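PDB 5YKJ: peroxiredoxin PRX1, mitochondrial from Saccharomyces cerevisiae, which reduces peroxides in mitochondria as a 1-Cys thiol peroxidase, its oxidised thiol probably being resolved through the glutathione and thioredoxin systems. Local coordinates for residues A[69-73]-A[74-78]. Numbering follows the deposited sequence.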
ATOM      1  N   SER A  69       1.806   6.611 -11.695  1.00 10.14           N
ATOM      2  CA  SER A  69       1.621   7.999 -12.041  1.00  7.68           C
ATOM      3  C   SER A  69       1.196   8.073 -13.522  1.00 10.88           C
ATOM      4  O   SER A  69       1.724   7.356 -14.301  1.00  8.93           O
ATOM      5  CB  SER A  69       2.847   8.833 -11.800  1.00 14.49           C
ATOM      6  OG  SER A  69       2.566  10.131 -12.105  1.00 12.80           O
ATOM      7  N   VAL A  70       0.264   8.971 -13.865  1.00 10.98           N
ATOM      8  CA  VAL A  70      -0.185   9.094 -15.199  1.00 11.68           C
ATOM      9  C   VAL A  70       0.624   9.906 -16.143  1.00 14.62           C
ATOM     10  O   VAL A  70       0.226  10.913 -16.555  1.00 16.45           O
ATOM     11  CB  VAL A  70      -1.653   9.562 -15.176  1.00 12.74           C
ATOM     12  CG1 VAL A  70      -2.269   9.522 -16.555  1.00 20.24           C
ATOM     13  CG2 VAL A  70      -2.434   8.741 -14.200  1.00 18.75           C
ATOM     14  N   GLU A  71       1.774   9.366 -16.456  1.00 13.16           N
ATOM     15  CA  GLU A  71       2.720   9.907 -17.402  1.00 11.33           C
ATOM     16  C   GLU A  71       3.548   8.750 -17.959  1.00 11.90           C
ATOM     17  O   GLU A  71       3.457   7.691 -17.512  1.00 13.21           O
ATOM     18  CB  GLU A  71       3.663  10.966 -16.780  1.00 16.76           C
ATOM     19  CG  GLU A  71       2.981  12.027 -15.992  1.00 32.91           C
ATOM     20  CD  GLU A  71       3.577  13.417 -16.139  1.00 45.25           C
ATOM     21  OE1 GLU A  71       3.223  14.324 -15.413  1.00 31.03           O
ATOM     22  OE2 GLU A  71       4.455  13.580 -16.973  1.00 52.06           O
ATOM     23  N   ASP A  72       4.329   9.031 -18.979  1.00 10.64           N
ATOM     24  CA  ASP A  72       5.180   8.026 -19.575  1.00 12.63           C
ATOM     25  C   ASP A  72       6.435   7.721 -18.754  1.00 15.10           C
ATOM     26  O   ASP A  72       6.756   8.423 -17.884  1.00 13.84           O
ATOM     27  CB  ASP A  72       5.472   8.330 -21.059  1.00 21.36           C
ATOM     28  CG  ASP A  72       6.274   9.592 -21.276  1.00 31.33           C
ATOM     29  OD1 ASP A  72       7.051  10.006 -20.481  1.00 19.07           O
ATOM     30  OD2 ASP A  72       6.068  10.165 -22.326  1.00 38.53           O
ATOM     31  N   VAL A  73       7.098   6.628 -19.053  1.00 13.36           N
ATOM     32  CA  VAL A  73       8.271   6.212 -18.343  1.00 10.83           C
ATOM     33  C   VAL A  73       9.388   7.233 -18.472  1.00 18.73           C
ATOM     34  O   VAL A  73      10.083   7.468 -17.561  1.00 13.33           O
ATOM     35  CB  VAL A  73       8.723   4.835 -18.814  1.00 13.60           C
ATOM     36  CG1 VAL A  73      10.035   4.470 -18.192  1.00 21.13           C
ATOM     37  CG2 VAL A  73       7.711   3.786 -18.380  1.00 10.84           C
ATOM     38  N   GLU A  74       9.506   7.823 -19.633  1.00 17.82           N
ATOM     39  CA  GLU A  74      10.542   8.806 -19.808  1.00 16.96           C
ATOM     40  C   GLU A  74      10.361   9.943 -18.825  1.00 18.76           C
ATOM     41  O   GLU A  74      11.295  10.393 -18.236  1.00 16.18           O
ATOM     42  CB  GLU A  74      10.544   9.331 -21.232  1.00 20.09           C
ATOM     43  CG  GLU A  74      11.304  10.599 -21.423  1.00 30.67           C
ATOM     44  CD  GLU A  74      11.656  10.902 -22.860  1.00 48.10           C
ATOM     45  OE1 GLU A  74      11.104  10.269 -23.774  1.00 42.87           O
ATOM     46  OE2 GLU A  74      12.523  11.777 -23.041  1.00 40.04           O
ATOM     47  N   SER A  75       9.139  10.372 -18.642  1.00 13.98           N
ATOM     48  CA  SER A  75       8.880  11.413 -17.684  1.00 12.50           C
ATOM     49  C   SER A  75       9.210  10.931 -16.268  1.00 14.46           C
ATOM     50  O   SER A  75       9.844  11.599 -15.526  1.00 12.79           O
ATOM     51  CB  SER A  75       7.450  11.907 -17.821  1.00 21.21           C
ATOM     52  OG  SER A  75       7.131  12.722 -16.741  1.00 22.86           O
ATOM     53  N   HIS A  76       8.817   9.712 -15.956  1.00 12.27           N
ATOM     54  CA  HIS A  76       9.084   9.159 -14.639  1.00 10.49           C
ATOM     55  C   HIS A  76      10.578   9.070 -14.353  1.00 11.63           C
ATOM     56  O   HIS A  76      10.962   9.256 -13.262  1.00 11.85           O
ATOM     57  CB  HIS A  76       8.485   7.767 -14.468  1.00 10.12           C
ATOM     58  CG  HIS A  76       7.003   7.733 -14.486  1.00  9.98           C
ATOM     59  ND1 HIS A  76       6.230   8.854 -14.513  1.00 12.33           N
ATOM     60  CD2 HIS A  76       6.156   6.688 -14.477  1.00  9.67           C
ATOM     61  CE1 HIS A  76       4.962   8.491 -14.544  1.00 11.00           C
ATOM     62  NE2 HIS A  76       4.894   7.190 -14.509  1.00 10.26           N
ATOM     63  N   GLU A  77      11.367   8.743 -15.365  1.00 13.61           N
ATOM     64  CA  GLU A  77      12.794   8.672 -15.163  1.00 12.18           C
ATOM     65  C   GLU A  77      13.396  10.011 -14.739  1.00 14.77           C
ATOM     66  O   GLU A  77      14.178  10.040 -13.838  1.00 15.40           O
ATOM     67  CB  GLU A  77      13.464   8.126 -16.418  1.00 19.76           C
ATOM     68  CG  GLU A  77      13.385   6.612 -16.502  1.00 25.29           C
ATOM     69  CD  GLU A  77      13.714   6.026 -17.862  1.00 39.57           C
ATOM     70  OE1 GLU A  77      13.792   6.734 -18.822  1.00 37.31           O
ATOM     71  OE2 GLU A  77      13.789   4.814 -17.950  1.00 46.79           O
ATOM     72  N   LYS A  78      12.979  11.088 -15.385  1.00 11.89           N
ATOM     73  CA  LYS A  78      13.425  12.411 -15.021  1.00 12.94           C
ATOM     74  C   LYS A  78      12.956  12.783 -13.610  1.00 12.05           C
ATOM     75  O   LYS A  78      13.660  13.358 -12.863  1.00 11.98           O
ATOM     76  CB  LYS A  78      12.897  13.474 -15.984  1.00 20.86           C
ATOM     77  CG  LYS A  78      13.319  13.323 -17.421  1.00 40.60           C
ATOM     78  CD  LYS A  78      12.588  14.309 -18.362  1.00 40.16           C
ATOM     79  CE  LYS A  78      11.040  14.290 -18.300  1.00 49.86           C
ATOM     80  NZ  LYS A  78      10.236  14.373 -19.585  1.00 52.29           N
TER
HETATM   81  O   HOH W   1       7.980  11.480 -23.570  1.00 43.55           O
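His76 reaches back from the first turn of helix 73-87 to the end of strand 63-69, where its CE1 lies 3.5 Å from Ser69 CB. Its NE2 gives a weak, bent hydrogen bond to Ser69 O (3.2 Å, 130° at the hydrogen). Ser69 O sits at the edge of the ring, in its plane, whereas Asp72 O lies above one face, displaced toward the rim. With CG anti to its own carbonyl carbon (chi1 -66°), the imidazole swings back over the residues that lead into the helix. The strand-to-helix turn is a worked example of N-capping: Asp72, at the N-cap, holds CG between its backbone N and carbonyl carbon (chi1 65°), which turns OD1 onto Ser75 N at 2.8 Å, while its backbone O receives His76 N at 3.1 Å. OD2 takes a hydrogen bond from a water that also reaches Glu74 OE1 weakly. Beside the cap, Glu71 CB rests 3.6 Å from His76 CE1, and its carboxylate oxygen OE2 comes to 2.8 Å from Ser75 OG.

Asp39 ties these polar groups together from outside, hydrogen-bonding to His76 ND1, Ser69 OG and Ser75 OG, and Ile97 O is hydrogen-bonded to His76 NE2. Were His76 replaced by an alanine, Asp39 and Ile97 O would probably each lose a hydrogen-bonding partner, as would Ser69 O, and a gap would open against Ser69 and Glu71. In this thioredoxin-like fold, the contact thus joins the beta-alpha turn to the Asp39 loop, and the carboxylates beside the first turn are likely to complement the helix dipole.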